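Local coordinates for uncharacterized protein (Bacteroides ovatus, PDB 3NQK) that is of unknown function but is a largely beta protein, probably of two domains, whose N-terminal part belongs to a family grouped with the immunoglobulin-like E-set folds, at residues Tyr12-Lys16 against Pro128-Val132; Pro44-Ser48 against Ile101-Val107; Asn197-Ala203 against Tyr218-Phe224; Tyr268-Phe273 against Gly298-Leu302. All blocks are in the same frame, centred on the assembly; numbering follows the deposited sequence.

Contact 1: residues Tyr12-Lys16 against Pro128-Val132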
loop_
_atom_site.group_PDB
_atom_site.type_symbol
_atom_site.label_atom_id
_atom_site.label_comp_id
_atom_site.label_asym_id
_atom_site.label_seq_id
_atom_site.Cartn_x
_atom_site.Cartn_y
_atom_site.Cartn_z
ATOM N N TYR A 12 26.966 2.198 -0.557
ATOM C CA TYR A 12 26.492 3.055 0.510
ATOM C C TYR A 12 25.190 2.475 1.100
ATOM O O TYR A 12 24.288 2.086 0.354
ATOM C CB TYR A 12 26.253 4.473 -0.067
ATOM C CG TYR A 12 25.852 5.550 0.952
ATOM C CD1 TYR A 12 26.783 6.062 1.872
ATOM C CD2 TYR A 12 24.575 6.132 0.918
ATOM C CE1 TYR A 12 26.423 7.076 2.789
ATOM C CE2 TYR A 12 24.211 7.151 1.827
ATOM C CZ TYR A 12 25.138 7.609 2.756
ATOM O OH TYR A 12 24.782 8.601 3.637
ATOM N N VAL A 13 25.111 2.403 2.436
ATOM C CA VAL A 13 23.928 1.875 3.118
ATOM C C VAL A 13 23.170 2.999 3.784
ATOM O O VAL A 13 23.723 3.703 4.602
ATOM C CB VAL A 13 24.313 0.868 4.196
ATOM C CG1 VAL A 13 23.051 0.373 4.959
ATOM C CG2 VAL A 13 25.062 -0.287 3.590
ATOM N N SER A 14 21.874 3.110 3.492
ATOM C CA SER A 14 21.073 4.211 3.998
ATOM C C SER A 14 19.600 3.850 4.201
ATOM O O SER A 14 19.138 2.794 3.774
ATOM C CB SER A 14 21.156 5.378 3.048
ATOM O OG SER A 14 20.589 5.041 1.807
ATOM N N PHE A 15 18.876 4.761 4.860
ATOM C CA PHE A 15 17.455 4.606 5.129
ATOM C C PHE A 15 16.655 5.175 3.985
ATOM O O PHE A 15 17.074 6.140 3.357
ATOM C CB PHE A 15 17.067 5.379 6.394
ATOM C CG PHE A 15 17.772 4.919 7.646
ATOM C CD1 PHE A 15 17.390 3.741 8.286
ATOM C CD2 PHE A 15 18.725 5.714 8.248
ATOM C CE1 PHE A 15 17.985 3.347 9.455
ATOM C CE2 PHE A 15 19.326 5.323 9.427
ATOM C CZ PHE A 15 18.959 4.133 10.029
ATOM N N LYS A 16 15.479 4.611 3.732
ATOM C CA LYS A 16 14.583 5.179 2.718
ATOM C C LYS A 16 13.154 5.298 3.235
ATOM O O LYS A 16 12.352 4.363 3.123
ATOM C CB LYS A 16 14.612 4.353 1.435
ATOM C CG LYS A 16 14.567 5.196 0.162
ATOM C CD LYS A 16 15.902 5.972 -0.045
ATOM C CE LYS A 16 15.974 6.624 -1.435
ATOM N NZ LYS A 16 14.772 7.499 -1.723
ATOM N N PRO A 128 15.697 10.020 16.268
ATOM C CA PRO A 128 16.888 10.156 15.447
ATOM C C PRO A 128 17.654 8.866 15.347
ATOM O O PRO A 128 18.143 8.359 16.361
ATOM C CB PRO A 128 17.702 11.177 16.204
ATOM C CG PRO A 128 17.369 10.930 17.599
ATOM C CD PRO A 128 15.924 10.506 17.621
ATOM N N LEU A 129 17.751 8.334 14.132
ATOM C CA LEU A 129 18.447 7.077 13.889
ATOM C C LEU A 129 19.678 7.311 13.063
ATOM O O LEU A 129 19.665 8.090 12.111
ATOM C CB LEU A 129 17.540 6.095 13.164
ATOM C CG LEU A 129 16.235 5.766 13.882
ATOM C CD1 LEU A 129 15.363 4.849 13.021
ATOM C CD2 LEU A 129 16.518 5.142 15.214
ATOM N N THR A 130 20.754 6.647 13.443
ATOM C CA THR A 130 21.992 6.719 12.718
ATOM C C THR A 130 22.514 5.294 12.523
ATOM O O THR A 130 22.256 4.401 13.346
ATOM C CB THR A 130 23.050 7.575 13.490
ATOM O OG1 THR A 130 24.164 7.870 12.637
ATOM C CG2 THR A 130 23.550 6.832 14.725
ATOM N N ILE A 131 23.181 5.067 11.408
ATOM C CA ILE A 131 23.794 3.778 11.136
ATOM C C ILE A 131 25.220 3.856 11.573
ATOM O O ILE A 131 26.054 4.451 10.883
ATOM C CB ILE A 131 23.742 3.443 9.653
ATOM C CG1 ILE A 131 22.312 3.162 9.244
ATOM C CG2 ILE A 131 24.624 2.234 9.339
ATOM C CD1 ILE A 131 22.158 2.826 7.833
ATOM N N VAL A 132 25.512 3.264 12.729
ATOM C CA VAL A 132 26.851 3.328 13.301
ATOM C C VAL A 132 27.848 2.300 12.667
ATOM O O VAL A 132 29.044 2.386 12.898
ATOM C CB VAL A 132 26.805 3.160 14.860
ATOM C CG1 VAL A 132 25.930 4.231 15.472
ATOM C CG2 VAL A 132 26.297 1.776 15.251
#
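Phe15 and Ile131 give up about equal surface here, each roughly 80 Å², and the contact turns on how they fit together. The Phe15 side chain leaves strand 12-15 toward the facing strand, and Ile131 sets its CD1 over one face of the ring, 4.3 Å from the ring centroid, a CH-pi contact; lower on the same side chain, Ile131 CG1 comes to 3.6 Å from Phe15 CZ. A flat ring suits this place because it can take a methyl group on its face and still meet Leu129, whose CB lies 4.0 Å from Phe15 CZ. The two strands run almost antiparallel, at 167°, with axes 8.2 Å apart and no hydrogen bond between them: they belong to different sheets and are held by side-chain packing, not by backbone pairing. This is the face-to-face packing of a beta sandwich, consistent with the E-set grouping of this family. Strand 12-15 pairs instead with strand 38-48, and Leu129 pairs by its backbone with Ala150. Val13, two residues before Phe15 and so on the same inward side, adds a compact branched side chain, its CG1 3.9 Å from Ile131 CD1, whereas the CB atoms of Ser14 and Thr130 point away.

Contact 2: residues Pro44-Ser48 against Ile101-Val107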
loop_
_atom_site.group_PDB
_atom_site.type_symbol
_atom_site.label_atom_id
_atom_site.label_comp_id
_atom_site.label_asym_id
_atom_site.label_seq_id
_atom_site.Cartn_x
_atom_site.Cartn_y
_atom_site.Cartn_z
ATOM N N PRO A 44 12.620 1.102 5.590
ATOM C CA PRO A 44 13.521 0.363 4.754
ATOM C C PRO A 44 14.968 0.773 4.909
ATOM O O PRO A 44 15.282 1.967 4.984
ATOM C CB PRO A 44 13.044 0.701 3.346
ATOM C CG PRO A 44 11.639 1.033 3.495
ATOM C CD PRO A 44 11.476 1.630 4.830
ATOM N N ILE A 45 15.841 -0.226 4.947
ATOM C CA ILE A 45 17.261 -0.013 4.893
ATOM C C ILE A 45 17.733 -0.526 3.528
ATOM O O ILE A 45 17.437 -1.664 3.143
ATOM C CB ILE A 45 17.962 -0.737 6.015
ATOM C CG1 ILE A 45 17.489 -0.175 7.361
ATOM C CG2 ILE A 45 19.437 -0.587 5.885
ATOM C CD1 ILE A 45 18.090 -0.862 8.536
ATOM N N ILE A 46 18.419 0.344 2.791
ATOM C CA ILE A 46 18.746 0.103 1.405
ATOM C C ILE A 46 20.244 0.102 1.185
ATOM O O ILE A 46 20.955 0.956 1.717
ATOM C CB ILE A 46 18.106 1.209 0.504
ATOM C CG1 ILE A 46 16.674 0.854 0.170
ATOM C CG2 ILE A 46 18.856 1.377 -0.753
ATOM C CD1 ILE A 46 15.777 0.868 1.341
ATOM N N VAL A 47 20.727 -0.864 0.390
ATOM C CA VAL A 47 22.138 -0.921 0.009
ATOM C C VAL A 47 22.285 -0.508 -1.449
ATOM O O VAL A 47 22.051 -1.300 -2.354
ATOM C CB VAL A 47 22.711 -2.323 0.216
ATOM C CG1 VAL A 47 24.196 -2.353 -0.123
ATOM C CG2 VAL A 47 22.473 -2.790 1.669
ATOM N N SER A 48 22.669 0.744 -1.664
ATOM C CA SER A 48 22.752 1.319 -3.016
ATOM C C SER A 48 24.100 1.122 -3.617
ATOM O O SER A 48 25.117 1.315 -2.952
ATOM C CB SER A 48 22.443 2.826 -2.982
ATOM O OG SER A 48 21.057 3.070 -2.730
ATOM N N ILE A 101 21.358 -8.095 6.214
ATOM C CA ILE A 101 21.146 -8.107 4.783
ATOM C C ILE A 101 22.111 -9.095 4.150
ATOM O O ILE A 101 23.310 -8.835 4.069
ATOM C CB ILE A 101 21.364 -6.727 4.153
ATOM C CG1 ILE A 101 20.329 -5.746 4.670
ATOM C CG2 ILE A 101 21.273 -6.816 2.623
ATOM C CD1 ILE A 101 20.457 -4.358 4.074
ATOM N N PRO A 102 21.598 -10.237 3.711
ATOM C CA PRO A 102 22.476 -11.242 3.120
ATOM C C PRO A 102 23.059 -10.792 1.803
ATOM O O PRO A 102 22.530 -9.889 1.172
ATOM C CB PRO A 102 21.545 -12.458 2.908
ATOM C CG PRO A 102 20.159 -11.904 2.952
ATOM C CD PRO A 102 20.209 -10.716 3.852
ATOM N N ALA A 103 24.178 -11.383 1.427
ATOM C CA ALA A 103 24.741 -11.153 0.120
ATOM C C ALA A 103 23.667 -11.469 -0.891
ATOM O O ALA A 103 22.827 -12.329 -0.653
ATOM C CB ALA A 103 25.963 -12.046 -0.099
ATOM N N GLY A 104 23.647 -10.731 -1.989
ATOM C CA GLY A 104 22.624 -10.936 -3.036
ATOM C C GLY A 104 21.323 -10.172 -2.813
ATOM O O GLY A 104 20.487 -10.110 -3.693
ATOM N N SER A 105 21.133 -9.639 -1.621
ATOM C CA SER A 105 19.972 -8.811 -1.343
ATOM C C SER A 105 20.438 -7.387 -1.085
ATOM O O SER A 105 21.614 -7.159 -0.842
ATOM C CB SER A 105 19.210 -9.344 -0.136
ATOM O OG SER A 105 18.772 -10.665 -0.362
ATOM N N CYS A 106 19.526 -6.429 -1.152
ATOM C CA CYS A 106 19.901 -5.039 -0.948
ATOM C C CYS A 106 18.839 -4.230 -0.235
ATOM O O CYS A 106 18.969 -3.036 -0.114
ATOM C CB CYS A 106 20.232 -4.384 -2.282
ATOM S SG CYS A 106 18.832 -4.204 -3.389
ATOM N N VAL A 107 17.814 -4.893 0.279
ATOM C CA VAL A 107 16.770 -4.208 1.030
ATOM C C VAL A 107 16.313 -5.054 2.169
ATOM O O VAL A 107 16.118 -6.244 2.016
ATOM C CB VAL A 107 15.544 -3.929 0.169
ATOM C CG1 VAL A 107 14.556 -3.030 0.941
ATOM C CG2 VAL A 107 15.953 -3.295 -1.169
#
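This is a backbone pairing inside a sheet, where the chain, after strand 98-101, turns and joins strand 38-48 as its antiparallel neighbour. One backbone hydrogen bond fixes the register: Val47 N donates to Cys106 O at 2.8 Å and 164°. Beside it Ile46 and Val107 form a non-hydrogen-bonded pair, where CA-H...O contacts fill in, Val107 CA to Ile45 O at 3.4 Å and Ile46 CA to Cys106 O at 3.5 Å. Between Ile101 and Cys106 lies a type II beta turn, Pro102 to Ser105, closed by Ser105 N to Pro102 O at 3.1 Å; Gly104 suits its third position because the positive phi there would press a CB against the preceding carbonyl. Ile101 pairs with Arg57 of the other sheet while Val107 begins strand 107-115, so the turn links the two sheets of what is probably an E-set-like sandwich. Apolar side chains close the gap: Ile101 CD1 reaches 3.5 Å from Val47 CG2 and 4.3 Å from Ile45 CG2, branched residues suited to a sandwich interior. Ile46 and Val107 share the other face, Ile46 CD1 lying 4.1 Å from Val107 CG1, and there they pack against Met257 and Glu265, respectively, of the second subunit.

Contact 3: residues Asn197-Ala203 against Tyr218-Phe224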
loop_
_atom_site.group_PDB
_atom_site.type_symbol
_atom_site.label_atom_id
_atom_site.label_comp_id
_atom_site.label_asym_id
_atom_site.label_seq_id
_atom_site.Cartn_x
_atom_site.Cartn_y
_atom_site.Cartn_z
ATOM N N ASN A 197 -9.942 7.890 19.251
ATOM C CA ASN A 197 -11.092 8.719 18.899
ATOM C C ASN A 197 -11.172 10.055 19.691
ATOM O O ASN A 197 -12.247 10.646 19.830
ATOM C CB ASN A 197 -12.366 7.920 19.071
ATOM C CG ASN A 197 -12.466 7.293 20.419
ATOM O OD1 ASN A 197 -11.821 7.745 21.384
ATOM N ND2 ASN A 197 -13.274 6.228 20.521
ATOM N N SER A 198 -10.028 10.536 20.156
ATOM C CA SER A 198 -9.965 11.813 20.850
ATOM C C SER A 198 -8.774 12.606 20.375
ATOM O O SER A 198 -7.743 12.046 20.046
ATOM C CB SER A 198 -9.876 11.603 22.374
ATOM O OG SER A 198 -10.957 10.810 22.851
ATOM N N ILE A 199 -8.922 13.917 20.343
ATOM C CA ILE A 199 -7.848 14.801 19.933
ATOM C C ILE A 199 -7.899 16.005 20.813
ATOM O O ILE A 199 -8.801 16.113 21.669
ATOM C CB ILE A 199 -8.018 15.247 18.467
ATOM C CG1 ILE A 199 -9.278 16.105 18.309
ATOM C CG2 ILE A 199 -8.085 14.016 17.521
ATOM C CD1 ILE A 199 -9.610 16.442 16.842
ATOM N N PHE A 200 -6.951 16.933 20.638
ATOM C CA PHE A 200 -7.045 18.206 21.337
ATOM C C PHE A 200 -6.603 19.345 20.469
ATOM O O PHE A 200 -5.850 19.157 19.527
ATOM C CB PHE A 200 -6.255 18.190 22.677
ATOM C CG PHE A 200 -4.751 18.332 22.514
ATOM C CD1 PHE A 200 -4.188 19.545 22.180
ATOM C CD2 PHE A 200 -3.911 17.257 22.742
ATOM C CE1 PHE A 200 -2.808 19.666 22.015
ATOM C CE2 PHE A 200 -2.537 17.377 22.575
ATOM C CZ PHE A 200 -1.997 18.577 22.203
ATOM N N PHE A 201 -7.147 20.527 20.769
ATOM C CA PHE A 201 -6.788 21.770 20.123
ATOM C C PHE A 201 -6.348 22.723 21.203
ATOM O O PHE A 201 -6.766 22.596 22.339
ATOM C CB PHE A 201 -8.012 22.427 19.451
ATOM C CG PHE A 201 -8.572 21.671 18.318
ATOM C CD1 PHE A 201 -8.088 21.863 17.047
ATOM C CD2 PHE A 201 -9.698 20.890 18.487
ATOM C CE1 PHE A 201 -8.652 21.199 15.971
ATOM C CE2 PHE A 201 -10.256 20.212 17.423
ATOM C CZ PHE A 201 -9.736 20.367 16.166
ATOM N N TYR A 202 -5.626 23.757 20.825
ATOM C CA TYR A 202 -5.366 24.831 21.744
ATOM C C TYR A 202 -6.507 25.869 21.624
ATOM O O TYR A 202 -6.942 26.206 20.530
ATOM C CB TYR A 202 -4.004 25.464 21.474
ATOM C CG TYR A 202 -2.848 24.538 21.767
ATOM C CD1 TYR A 202 -2.504 24.225 23.070
ATOM C CD2 TYR A 202 -2.099 23.975 20.737
ATOM C CE1 TYR A 202 -1.441 23.341 23.356
ATOM C CE2 TYR A 202 -1.035 23.094 21.008
ATOM C CZ TYR A 202 -0.719 22.781 22.321
ATOM O OH TYR A 202 0.340 21.938 22.601
ATOM N N ALA A 203 -7.007 26.312 22.760
ATOM C CA ALA A 203 -8.129 27.228 22.814
ATOM C C ALA A 203 -7.991 28.436 21.873
ATOM O O ALA A 203 -6.918 29.069 21.778
ATOM C CB ALA A 203 -8.316 27.722 24.253
ATOM N N TYR A 218 -3.805 25.567 27.730
ATOM C CA TYR A 218 -4.949 25.891 26.871
ATOM C C TYR A 218 -5.460 24.711 26.035
ATOM O O TYR A 218 -6.296 24.899 25.152
ATOM C CB TYR A 218 -4.589 27.059 25.950
ATOM C CG TYR A 218 -4.243 28.337 26.701
ATOM C CD1 TYR A 218 -5.236 29.163 27.198
ATOM C CD2 TYR A 218 -2.936 28.696 26.920
ATOM C CE1 TYR A 218 -4.925 30.315 27.888
ATOM C CE2 TYR A 218 -2.613 29.862 27.604
ATOM C CZ TYR A 218 -3.600 30.652 28.098
ATOM O OH TYR A 218 -3.268 31.810 28.800
ATOM N N LYS A 219 -5.010 23.495 26.344
ATOM C CA LYS A 219 -5.483 22.297 25.607
ATOM C C LYS A 219 -6.964 22.036 25.868
ATOM O O LYS A 219 -7.413 22.094 27.001
ATOM C CB LYS A 219 -4.673 21.041 26.011
ATOM C CG LYS A 219 -3.193 21.049 25.563
ATOM C CD LYS A 219 -2.324 20.018 26.352
ATOM C CE LYS A 219 -1.995 18.773 25.544
ATOM N NZ LYS A 219 -0.986 17.907 26.243
ATOM N N ILE A 220 -7.710 21.741 24.810
ATOM C CA ILE A 220 -9.103 21.328 24.933
ATOM C C ILE A 220 -9.235 19.919 24.369
ATOM O O ILE A 220 -9.016 19.708 23.187
ATOM C CB ILE A 220 -10.043 22.243 24.130
ATOM C CG1 ILE A 220 -9.836 23.697 24.501
ATOM C CG2 ILE A 220 -11.494 21.846 24.363
ATOM C CD1 ILE A 220 -10.694 24.627 23.709
ATOM N N ASN A 221 -9.557 18.955 25.223
ATOM C CA ASN A 221 -9.716 17.574 24.788
ATOM C C ASN A 221 -11.071 17.389 24.141
ATOM O O ASN A 221 -12.083 17.846 24.667
ATOM C CB ASN A 221 -9.566 16.610 25.968
ATOM C CG ASN A 221 -8.158 16.605 26.546
ATOM O OD1 ASN A 221 -7.174 16.607 25.812
ATOM N ND2 ASN A 221 -8.061 16.608 27.876
ATOM N N VAL A 222 -11.091 16.718 23.000
ATOM C CA VAL A 222 -12.308 16.544 22.232
ATOM C C VAL A 222 -12.525 15.079 21.893
ATOM O O VAL A 222 -11.709 14.465 21.217
ATOM C CB VAL A 222 -12.230 17.342 20.942
ATOM C CG1 VAL A 222 -13.481 17.141 20.111
ATOM C CG2 VAL A 222 -12.024 18.800 21.254
ATOM N N HIS A 223 -13.632 14.521 22.344
ATOM C CA HIS A 223 -13.899 13.104 22.126
ATOM C C HIS A 223 -15.088 12.931 21.207
ATOM O O HIS A 223 -16.146 13.538 21.417
ATOM C CB HIS A 223 -14.139 12.407 23.460
ATOM C CG HIS A 223 -14.570 10.983 23.331
ATOM N ND1 HIS A 223 -13.742 9.997 22.844
ATOM C CD2 HIS A 223 -15.717 10.367 23.693
ATOM C CE1 HIS A 223 -14.378 8.840 22.873
ATOM N NE2 HIS A 223 -15.579 9.039 23.382
ATOM N N PHE A 224 -14.912 12.123 20.168
ATOM C CA PHE A 224 -15.970 11.903 19.191
ATOM C C PHE A 224 -16.825 10.723 19.596
ATOM O O PHE A 224 -16.344 9.612 19.674
ATOM C CB PHE A 224 -15.372 11.663 17.818
ATOM C CG PHE A 224 -14.765 12.865 17.217
ATOM C CD1 PHE A 224 -13.535 13.301 17.622
ATOM C CD2 PHE A 224 -15.420 13.563 16.237
ATOM C CE1 PHE A 224 -12.967 14.425 17.067
ATOM C CE2 PHE A 224 -14.838 14.694 15.652
ATOM C CZ PHE A 224 -13.631 15.116 16.063
#
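Seven hydrogen bonds, six of them between backbones, tie residues 197-203 and 218-224 into an antiparallel pair, with Val222 N to Ile199 O at 2.7 Å the shortest. Its two faces are filled by rotamer choice. Phe200 takes p (chi1 77°), which lays its ring flat beside the aliphatic arm of Lys219: Lys219 CE is 3.5 Å from the ring centroid, over the face, and NZ makes an off-centre cation-pi contact at 4.6 Å. That long arm suits the place because its methylenes cover the ring while NZ continues to a salt bridge with Asp120. Tyr202, in m, rests on the same lysine, its CE1 3.6 Å from Lys219 CG. Further along, His223 in t swings back so that ND1 donates to Ser198 OG at 2.9 Å. On the reverse face, p at Ile199 brings CD1 to 3.9 Å from Phe224 CE1, while Phe201, in m, presents its ring edge to Val222, CD2 to CG2 4.2 Å. Ala203 CB meets Ile220 CD1 at 3.9 Å. The chemistry separates by face: Ile199, Phe201, Ile220 and Val222 form a wholly apolar surface suited to the domain interior, whereas the Lys219 face mixes aromatic packing with charge and hydrogen bonding.

Contact 4: residues Tyr268-Phe273 against Gly298-Leu302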
loop_
_atom_site.group_PDB
_atom_site.type_symbol
_atom_site.label_atom_id
_atom_site.label_comp_id
_atom_site.label_asym_id
_atom_site.label_seq_id
_atom_site.Cartn_x
_atom_site.Cartn_y
_atom_site.Cartn_z
ATOM N N TYR A 268 -14.577 14.613 4.809
ATOM C CA TYR A 268 -14.669 15.803 5.631
ATOM C C TYR A 268 -15.202 15.480 7.023
ATOM O O TYR A 268 -16.185 14.751 7.164
ATOM C CB TYR A 268 -15.599 16.800 4.979
ATOM C CG TYR A 268 -15.192 17.204 3.590
ATOM C CD1 TYR A 268 -14.339 18.284 3.377
ATOM C CD2 TYR A 268 -15.679 16.539 2.487
ATOM C CE1 TYR A 268 -13.989 18.679 2.098
ATOM C CE2 TYR A 268 -15.319 16.928 1.196
ATOM C CZ TYR A 268 -14.473 17.993 1.019
ATOM O OH TYR A 268 -14.117 18.367 -0.243
ATOM N N VAL A 269 -14.528 15.992 8.045
ATOM C CA VAL A 269 -15.050 15.955 9.406
ATOM C C VAL A 269 -15.218 17.365 9.856
ATOM O O VAL A 269 -14.243 18.106 9.951
ATOM C CB VAL A 269 -14.109 15.277 10.367
ATOM C CG1 VAL A 269 -14.672 15.365 11.778
ATOM C CG2 VAL A 269 -13.879 13.817 9.960
ATOM N N GLN A 270 -16.454 17.768 10.065
ATOM C CA GLN A 270 -16.762 19.117 10.483
ATOM C C GLN A 270 -17.232 19.114 11.918
ATOM O O GLN A 270 -18.112 18.338 12.284
ATOM C CB GLN A 270 -17.847 19.711 9.584
ATOM C CG GLN A 270 -18.198 21.174 9.900
ATOM C CD GLN A 270 -19.382 21.684 9.083
ATOM O OE1 GLN A 270 -20.490 21.142 9.159
ATOM N NE2 GLN A 270 -19.156 22.733 8.317
ATOM N N ILE A 271 -16.663 19.989 12.732
ATOM C CA ILE A 271 -17.052 20.073 14.135
ATOM C C ILE A 271 -17.634 21.448 14.437
ATOM O O ILE A 271 -17.121 22.461 13.965
ATOM C CB ILE A 271 -15.861 19.751 15.093
ATOM C CG1 ILE A 271 -14.697 20.697 14.860
ATOM C CG2 ILE A 271 -15.385 18.361 14.872
ATOM C CD1 ILE A 271 -13.575 20.543 15.902
HETATM N N MSE A 272 -18.724 21.465 15.214
HETATM C CA MSE A 272 -19.455 22.706 15.538
HETATM C C MSE A 272 -19.529 22.898 17.045
HETATM O O MSE A 272 -19.939 22.010 17.772
HETATM C CB MSE A 272 -20.854 22.648 14.940
HETATM C CG MSE A 272 -20.858 22.706 13.418
HETATM SE SE MSE A 272 -22.364 21.781 12.622
HETATM C CE MSE A 272 -21.598 19.979 12.412
ATOM N N PHE A 273 -19.163 24.079 17.504
ATOM C CA PHE A 273 -18.976 24.298 18.914
ATOM C C PHE A 273 -19.026 25.753 19.270
ATOM O O PHE A 273 -18.944 26.616 18.413
ATOM C CB PHE A 273 -17.619 23.756 19.313
ATOM C CG PHE A 273 -16.493 24.312 18.493
ATOM C CD1 PHE A 273 -16.098 23.691 17.332
ATOM C CD2 PHE A 273 -15.889 25.496 18.841
ATOM C CE1 PHE A 273 -15.087 24.214 16.565
ATOM C CE2 PHE A 273 -14.864 26.026 18.070
ATOM C CZ PHE A 273 -14.468 25.389 16.942
ATOM N N GLY A 298 -18.371 28.803 16.183
ATOM C CA GLY A 298 -18.431 28.477 14.755
ATOM C C GLY A 298 -18.141 27.012 14.474
ATOM O O GLY A 298 -18.583 26.116 15.218
ATOM N N SER A 299 -17.388 26.764 13.409
ATOM C CA SER A 299 -17.004 25.410 13.048
ATOM C C SER A 299 -15.623 25.353 12.421
ATOM O O SER A 299 -15.081 26.355 11.986
ATOM C CB SER A 299 -18.007 24.825 12.071
ATOM O OG SER A 299 -18.020 25.566 10.854
HETATM N N MSE A 300 -15.079 24.151 12.387
HETATM C CA MSE A 300 -13.832 23.860 11.728
HETATM C C MSE A 300 -14.058 22.590 10.983
HETATM O O MSE A 300 -14.907 21.790 11.369
HETATM C CB MSE A 300 -12.710 23.667 12.753
HETATM C CG MSE A 300 -12.334 24.937 13.510
HETATM SE SE MSE A 300 -10.718 24.755 14.534
HETATM C CE MSE A 300 -11.332 23.662 15.936
ATOM N N THR A 301 -13.307 22.373 9.927
ATOM C CA THR A 301 -13.494 21.181 9.112
ATOM C C THR A 301 -12.160 20.595 8.733
ATOM O O THR A 301 -11.285 21.296 8.303
ATOM C CB THR A 301 -14.277 21.513 7.829
ATOM O OG1 THR A 301 -15.523 22.113 8.176
ATOM C CG2 THR A 301 -14.525 20.247 6.970
ATOM N N LEU A 302 -12.018 19.292 8.925
ATOM C CA LEU A 302 -10.805 18.585 8.573
ATOM C C LEU A 302 -11.054 17.818 7.301
ATOM O O LEU A 302 -12.088 17.161 7.166
ATOM C CB LEU A 302 -10.432 17.622 9.694
ATOM C CG LEU A 302 -9.392 16.574 9.353
ATOM C CD1 LEU A 302 -8.003 17.237 9.171
ATOM C CD2 LEU A 302 -9.353 15.488 10.441
#
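Phe273 folds its ring back over the strand opposite: with chi1 at 54° (p), one ring face lies over Gly298 O, and CZ touches the CE of Met300, a selenomethionine, at 3.7 Å. Gly298 suits this place, since its positive phi would drive a CB into the preceding carbonyl, and the chain turns a corner here. Met300, long and flexible, also lays its CE 3.8 Å from Ile271 CD1, and further along Val269 faces Leu302, CB to CB 4.4 Å. These apolar residues share one face, which packs against Tyr164 and Phe201. The other face is more polar and partly exposed: Gln270 CG lies 3.3 Å from Thr301 OG1, and Ser299 CB sits 3.8 Å from CG of selenomethionine Met272. Six backbone hydrogen bonds hold the strands in register, in reciprocal pairs at Val269-Leu302, Ile271-Met300 and Phe273-Gly298, from Leu302 N to Val269 O at 2.7 Å up to Gly298 N to Phe273 O at 3.2 Å. With strand directions 163° apart, this is regular antiparallel pairing of two long neighbouring strands, 264-279 and 292-307; its apolar buried face and mostly polar outer one, Met272 excepted, are characteristic of the amphipathic, curled beta sheet of this C-terminal domain.

The four contacts fall into two groups on opposite sides of the chain's centre, one in each family region. Contact 2 is nested along the chain inside the loop closed by contact 1, and their centres are 12 Å apart; strands 12-15 and 38-48 are neighbours in one sheet, joined by Ser14 O to Ile46 N at 2.7 Å. Contacts 3 and 4 follow in series, 13 Å apart between centres, in the large curled antiparallel sheet, where Phe201 CE1 packs on Met300 CE at 3.6 Å. Between the groups, centres lie about 36 to 46 Å apart with no touch, consistent with two domains that each build a separate core.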